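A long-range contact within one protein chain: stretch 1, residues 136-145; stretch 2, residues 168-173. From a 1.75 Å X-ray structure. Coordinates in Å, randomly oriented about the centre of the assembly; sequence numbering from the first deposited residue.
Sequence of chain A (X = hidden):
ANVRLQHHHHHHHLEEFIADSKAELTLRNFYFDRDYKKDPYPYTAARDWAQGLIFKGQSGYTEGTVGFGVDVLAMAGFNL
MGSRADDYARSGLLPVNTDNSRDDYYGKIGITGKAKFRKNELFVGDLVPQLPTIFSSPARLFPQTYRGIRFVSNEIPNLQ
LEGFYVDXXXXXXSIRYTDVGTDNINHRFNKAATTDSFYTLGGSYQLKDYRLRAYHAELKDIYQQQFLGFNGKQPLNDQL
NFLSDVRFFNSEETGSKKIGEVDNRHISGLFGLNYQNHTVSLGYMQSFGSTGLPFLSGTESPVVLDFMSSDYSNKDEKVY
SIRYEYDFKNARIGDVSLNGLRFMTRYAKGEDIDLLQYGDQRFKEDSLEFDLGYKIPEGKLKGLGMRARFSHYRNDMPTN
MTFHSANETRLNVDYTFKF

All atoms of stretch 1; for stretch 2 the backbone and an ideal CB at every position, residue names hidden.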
ATOM      1  N   SER A 136       2.293   3.847  -4.408  1.00 22.11           N
ATOM      2  CA  SER A 136       1.606   4.867  -3.579  1.00 25.58           C
ATOM      3  C   SER A 136       0.727   4.188  -2.503  1.00 24.00           C
ATOM      4  O   SER A 136      -0.129   3.360  -2.799  1.00 26.70           O
ATOM      5  CB  SER A 136       0.677   5.616  -4.468  1.00 27.65           C
ATOM      6  OG  SER A 136      -0.411   6.281  -3.756  1.00 29.19           O
ATOM      7  N   SER A 137       0.938   4.577  -1.299  1.00 22.94           N
ATOM      8  CA  SER A 137       0.069   4.058  -0.228  1.00 24.26           C
ATOM      9  C   SER A 137      -1.382   4.518  -0.369  1.00 25.28           C
ATOM     10  O   SER A 137      -1.690   5.707  -0.384  1.00 24.31           O
ATOM     11  CB  SER A 137       0.567   4.492   1.161  1.00 25.32           C
ATOM     12  OG  SER A 137      -0.288   4.015   2.171  1.00 25.87           O
ATOM     13  N   PRO A 138      -2.309   3.582  -0.389  1.00 25.06           N
ATOM     14  CA  PRO A 138      -3.642   3.857  -0.360  1.00 27.89           C
ATOM     15  C   PRO A 138      -4.257   3.658   1.103  1.00 26.65           C
ATOM     16  O   PRO A 138      -5.488   3.787   1.183  1.00 32.37           O
ATOM     17  CB  PRO A 138      -4.240   2.727  -1.316  1.00 28.83           C
ATOM     18  CG  PRO A 138      -3.452   1.636  -0.776  1.00 27.57           C
ATOM     19  CD  PRO A 138      -2.006   2.104  -0.584  1.00 28.59           C
ATOM     20  N   ALA A 139      -3.448   3.444   2.078  1.00 24.99           N
ATOM     21  CA  ALA A 139      -3.949   2.844   3.351  1.00 25.84           C
ATOM     22  C   ALA A 139      -4.400   3.891   4.357  1.00 26.95           C
ATOM     23  O   ALA A 139      -4.961   3.524   5.384  1.00 25.23           O
ATOM     24  CB  ALA A 139      -2.827   2.053   3.904  1.00 26.63           C
ATOM     25  N   ARG A 140      -4.405   5.202   3.994  1.00 23.93           N
ATOM     26  CA  ARG A 140      -4.961   6.249   4.856  1.00 24.91           C
ATOM     27  C   ARG A 140      -6.038   7.003   4.135  1.00 25.42           C
ATOM     28  O   ARG A 140      -6.759   6.407   3.291  1.00 27.74           O
ATOM     29  CB  ARG A 140      -3.857   7.024   5.648  1.00 24.44           C
ATOM     30  CG  ARG A 140      -2.998   6.227   6.566  1.00 23.54           C
ATOM     31  CD  ARG A 140      -3.718   5.661   7.786  1.00 24.89           C
ATOM     32  NE  ARG A 140      -2.754   4.914   8.576  1.00 25.15           N
ATOM     33  CZ  ARG A 140      -2.310   3.696   8.383  1.00 27.08           C
ATOM     34  NH1 ARG A 140      -2.733   2.935   7.367  1.00 27.80           N
ATOM     35  NH2 ARG A 140      -1.313   3.191   9.110  1.00 27.44           N
ATOM     36  N   LEU A 141      -6.253   8.291   4.374  1.00 25.51           N
ATOM     37  CA  LEU A 141      -7.362   8.932   3.845  1.00 25.14           C
ATOM     38  C   LEU A 141      -7.193   9.202   2.368  1.00 25.28           C
ATOM     39  O   LEU A 141      -8.137   9.159   1.626  1.00 26.85           O
ATOM     40  CB  LEU A 141      -7.648  10.222   4.619  1.00 26.82           C
ATOM     41  CG  LEU A 141      -8.930  10.926   4.282  1.00 28.88           C
ATOM     42  CD1 LEU A 141     -10.132  10.057   4.775  1.00 30.26           C
ATOM     43  CD2 LEU A 141      -9.066  12.334   4.940  1.00 30.54           C
ATOM     44  N   PHE A 142      -6.032   9.690   1.974  1.00 25.87           N
ATOM     45  CA  PHE A 142      -5.691  10.101   0.612  1.00 26.38           C
ATOM     46  C   PHE A 142      -4.483   9.362   0.159  1.00 23.99           C
ATOM     47  O   PHE A 142      -3.608   9.035   0.926  1.00 23.48           O
ATOM     48  CB  PHE A 142      -5.349  11.636   0.641  1.00 28.32           C
ATOM     49  CG  PHE A 142      -6.450  12.470   1.103  1.00 27.64           C
ATOM     50  CD1 PHE A 142      -7.742  12.371   0.557  1.00 28.52           C
ATOM     51  CD2 PHE A 142      -6.306  13.524   1.998  1.00 28.19           C
ATOM     52  CE1 PHE A 142      -8.828  13.144   0.959  1.00 31.86           C
ATOM     53  CE2 PHE A 142      -7.403  14.264   2.369  1.00 28.64           C
ATOM     54  CZ  PHE A 142      -8.651  14.125   1.818  1.00 29.04           C
ATOM     55  N   PRO A 143      -4.298   9.224  -1.160  1.00 23.61           N
ATOM     56  CA  PRO A 143      -3.125   8.532  -1.704  1.00 25.55           C
ATOM     57  C   PRO A 143      -1.858   9.362  -1.530  1.00 26.22           C
ATOM     58  O   PRO A 143      -1.917  10.551  -1.656  1.00 24.67           O
ATOM     59  CB  PRO A 143      -3.440   8.474  -3.242  1.00 26.49           C
ATOM     60  CG  PRO A 143      -4.454   9.435  -3.523  1.00 29.91           C
ATOM     61  CD  PRO A 143      -5.261   9.605  -2.206  1.00 28.03           C
ATOM     62  N   GLN A 144      -0.769   8.712  -1.251  1.00 24.16           N
ATOM     63  CA  GLN A 144       0.594   9.236  -1.479  1.00 22.95           C
ATOM     64  C   GLN A 144       0.769   9.581  -2.929  1.00 22.37           C
ATOM     65  O   GLN A 144       0.325   8.831  -3.823  1.00 24.44           O
ATOM     66  CB  GLN A 144       1.541   8.211  -0.976  1.00 24.71           C
ATOM     67  CG  GLN A 144       2.942   8.599  -0.946  1.00 25.93           C
ATOM     68  CD  GLN A 144       3.802   7.338  -0.653  1.00 26.22           C
ATOM     69  OE1 GLN A 144       3.497   6.245  -1.187  1.00 23.43           O
ATOM     70  NE2 GLN A 144       4.861   7.498   0.045  1.00 23.85           N
ATOM     71  N   THR A 145       1.412  10.755  -3.197  1.00 23.59           N
ATOM     72  CA  THR A 145       1.702  11.084  -4.546  1.00 24.99           C
ATOM     73  C   THR A 145       3.186  11.473  -4.691  1.00 25.04           C
ATOM     74  O   THR A 145       3.836  11.816  -3.751  1.00 25.44           O
ATOM     75  CB  THR A 145       0.804  12.159  -5.233  1.00 27.69           C
ATOM     76  OG1 THR A 145       1.008  13.454  -4.672  1.00 27.91           O
ATOM     77  CG2 THR A 145      -0.735  11.773  -5.135  1.00 28.61           C
ATOM     78  N   UNK A 168      10.101  14.404  -5.655  1.00 25.20           N
ATOM     79  CA  UNK A 168       9.499  14.836  -4.406  1.00 26.03           C
ATOM     80  C   UNK A 168       8.319  13.874  -4.197  1.00 23.12           C
ATOM     81  O   UNK A 168       7.813  13.333  -5.197  1.00 22.73           O
ATOM     82  CB  UNK A 168       9.067  16.303  -4.442  1.00 26.03           C
ATOM     83  N   UNK A 169       7.881  13.829  -2.974  1.00 24.60           N
ATOM     84  CA  UNK A 169       6.788  12.999  -2.517  1.00 22.59           C
ATOM     85  C   UNK A 169       5.843  13.857  -1.686  1.00 23.87           C
ATOM     86  O   UNK A 169       6.318  14.709  -0.887  1.00 25.02           O
ATOM     87  CB  UNK A 169       7.302  11.802  -1.714  1.00 22.59           C
ATOM     88  N   UNK A 170       4.496  13.679  -1.840  1.00 23.87           N
ATOM     89  CA  UNK A 170       3.618  14.313  -0.886  1.00 24.55           C
ATOM     90  C   UNK A 170       2.895  13.181  -0.118  1.00 23.96           C
ATOM     91  O   UNK A 170       2.105  12.469  -0.728  1.00 25.46           O
ATOM     92  CB  UNK A 170       2.635  15.258  -1.579  1.00 24.55           C
ATOM     93  N   UNK A 171       3.216  13.074   1.110  1.00 23.21           N
ATOM     94  CA  UNK A 171       2.767  11.961   1.973  1.00 23.38           C
ATOM     95  C   UNK A 171       1.232  12.067   2.109  1.00 24.50           C
ATOM     96  O   UNK A 171       0.635  13.119   2.011  1.00 22.98           O
ATOM     97  CB  UNK A 171       3.448  12.006   3.342  1.00 23.38           C
ATOM     98  N   UNK A 172       0.679  10.905   2.370  1.00 22.37           N
ATOM     99  CA  UNK A 172      -0.785  10.832   2.494  1.00 23.05           C
ATOM    100  C   UNK A 172      -1.426  11.828   3.450  1.00 24.84           C
ATOM    101  O   UNK A 172      -2.518  12.391   3.191  1.00 25.39           O
ATOM    102  CB  UNK A 172      -1.174   9.422   2.944  1.00 23.05           C
ATOM    103  N   UNK A 173      -0.769  12.052   4.571  1.00 24.33           N
ATOM    104  CA  UNK A 173      -1.210  12.946   5.624  1.00 25.30           C
ATOM    105  C   UNK A 173      -0.499  14.339   5.622  1.00 28.52           C
ATOM    106  O   UNK A 173      -0.513  15.016   6.604  1.00 28.88           O
ATOM    107  CB  UNK A 173      -0.986  12.255   6.971  1.00 25.30           C
TER

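Position 168 lies in a strand, and its ideal CB has nothing of stretch 1 within 5.5 Å. Stretch 1 sets no demand here, and almost any strand-tolerant residue would do. The deposited residue is Glu168, whose carboxylate leads away.

At position 169 CA-to-CB points sideways, and the ideal CB sits 4.0 Å from Thr145 O and 5.3 Å from Gln144 NE2. The backbone is extended, so a beta-branched or medium aliphatic residue would suit, as would a small polar one. It is Val169, which sets CG2 3.8 Å from Gln144 NE2, while its CA makes a CA-H...O contact of 3.4 Å with Thr145 O.

Position 170 pairs with Thr145 in an antiparallel, hydrogen-bonded bridge: Thr145 N donates to the O of 170 at 3.1 Å, and the N of 170 donates to Thr145 O at 2.7 Å. Its side chain shares a sheet face with Thr145, the ideal CB 3.9 Å from Thr145 OG1. A threonine, a valine or a long polar chain could all lie beside that hydroxyl. The choice is Arg170. Thr145 OG1 lies at the edge of its guanidinium, and water 3 joins the two, 2.6 Å from Thr145 OG1 and accepting from Arg170 NE at 2.8 Å.

Position 171 points its CB away, 5.5 Å from Gln144 CG, so a short side chain would miss stretch 1. A longer polar one could bend back to the amide of Gln144, with an acceptor answering NE2. Gln171 does this: chi1 and chi2 are both m, and OE1 accepts from Gln144 NE2 at 2.9 Å.

Position 172 has left the strand, at phi/psi -52/-40. Its CB points sideways, and the ideal CB is only 3.2 Å from Phe142 O, a tight fit. Beyond lie Arg140 and the hydroxyl of Ser137. The positive charge would favour glutamate or glutamine, but the hydroxyl and the flat guanidinium leave room for a long flat donor as well. Arg172 is the residue most covered by the other stretch, with 162 Å² hidden. With chi2 and chi3 both t, it reaches Ser137, where NH1 donates to OG at 2.8 Å. Arg140 CG lies over one face of its guanidinium, 3.6 Å from Arg172 NE, and the Arg140 guanidinium stacks on it, centres 4.3 Å apart and planes at 27°. The stack brings two like charges close, Arg140 NH2 3.9 Å from Arg172 NH2.

Position 173 has no stretch 1 atom within 5.5 Å of its ideal CB, leaving the choice open. Asp173 makes no contact with stretch 1.

Stretch 2, residues 168-173: EVRQRD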
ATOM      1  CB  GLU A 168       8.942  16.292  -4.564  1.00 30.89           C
ATOM      2  CG  GLU A 168       9.936  17.262  -4.990  1.00 37.19           C
ATOM      3  CD  GLU A 168       9.277  18.650  -4.986  1.00 43.86           C
ATOM      4  OE1 GLU A 168       8.544  19.008  -5.923  1.00 45.74           O
ATOM      5  OE2 GLU A 168       9.314  19.180  -3.861  1.00 44.79           O
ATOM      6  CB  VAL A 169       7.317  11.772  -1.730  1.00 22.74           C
ATOM      7  CG1 VAL A 169       8.050  12.115  -0.443  1.00 22.74           C
ATOM      8  CG2 VAL A 169       6.146  10.786  -1.423  1.00 23.57           C
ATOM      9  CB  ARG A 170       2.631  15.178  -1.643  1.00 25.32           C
ATOM     10  CG  ARG A 170       1.613  15.836  -0.709  1.00 28.41           C
ATOM     11  CD  ARG A 170       1.002  17.121  -1.170  1.00 28.67           C
ATOM     12  NE  ARG A 170       0.355  17.056  -2.472  1.00 30.85           N
ATOM     13  CZ  ARG A 170      -0.029  18.128  -3.129  1.00 34.20           C
ATOM     14  NH1 ARG A 170       0.194  19.330  -2.552  1.00 37.60           N
ATOM     15  NH2 ARG A 170      -0.611  18.057  -4.322  1.00 39.16           N
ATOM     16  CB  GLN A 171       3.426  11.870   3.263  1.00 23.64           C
ATOM     17  CG  GLN A 171       4.971  11.838   3.221  1.00 25.70           C
ATOM     18  CD  GLN A 171       5.508  10.477   2.574  1.00 24.40           C
ATOM     19  OE1 GLN A 171       4.792   9.765   1.894  1.00 24.30           O
ATOM     20  NE2 GLN A 171       6.880  10.352   2.573  1.00 24.75           N
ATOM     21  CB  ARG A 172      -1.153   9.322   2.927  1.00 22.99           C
ATOM     22  CG  ARG A 172      -0.555   8.922   4.187  1.00 23.85           C
ATOM     23  CD  ARG A 172      -0.321   7.392   4.204  1.00 22.99           C
ATOM     24  NE  ARG A 172       0.298   6.927   5.420  1.00 23.65           N
ATOM     25  CZ  ARG A 172       0.483   5.651   5.746  1.00 26.04           C
ATOM     26  NH1 ARG A 172       0.211   4.684   4.855  1.00 25.05           N
ATOM     27  NH2 ARG A 172       1.008   5.373   6.931  1.00 28.19           N
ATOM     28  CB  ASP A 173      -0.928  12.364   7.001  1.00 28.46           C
ATOM     29  CG  ASP A 173       0.549  11.932   7.216  1.00 31.88           C
ATOM     30  OD1 ASP A 173       1.378  11.987   6.271  1.00 30.15           O
ATOM     31  OD2 ASP A 173       0.904  11.593   8.408  1.00 35.83           O
TER
HETATM   32  O   HOH W   1      -4.172  10.363   4.936  1.00 24.60           O
HETATM   33  O   HOH W   2      -0.748  12.964  -1.101  1.00 29.64           O
HETATM   34  O   HOH W   3      -0.821  14.616  -3.297  1.00 30.79           O
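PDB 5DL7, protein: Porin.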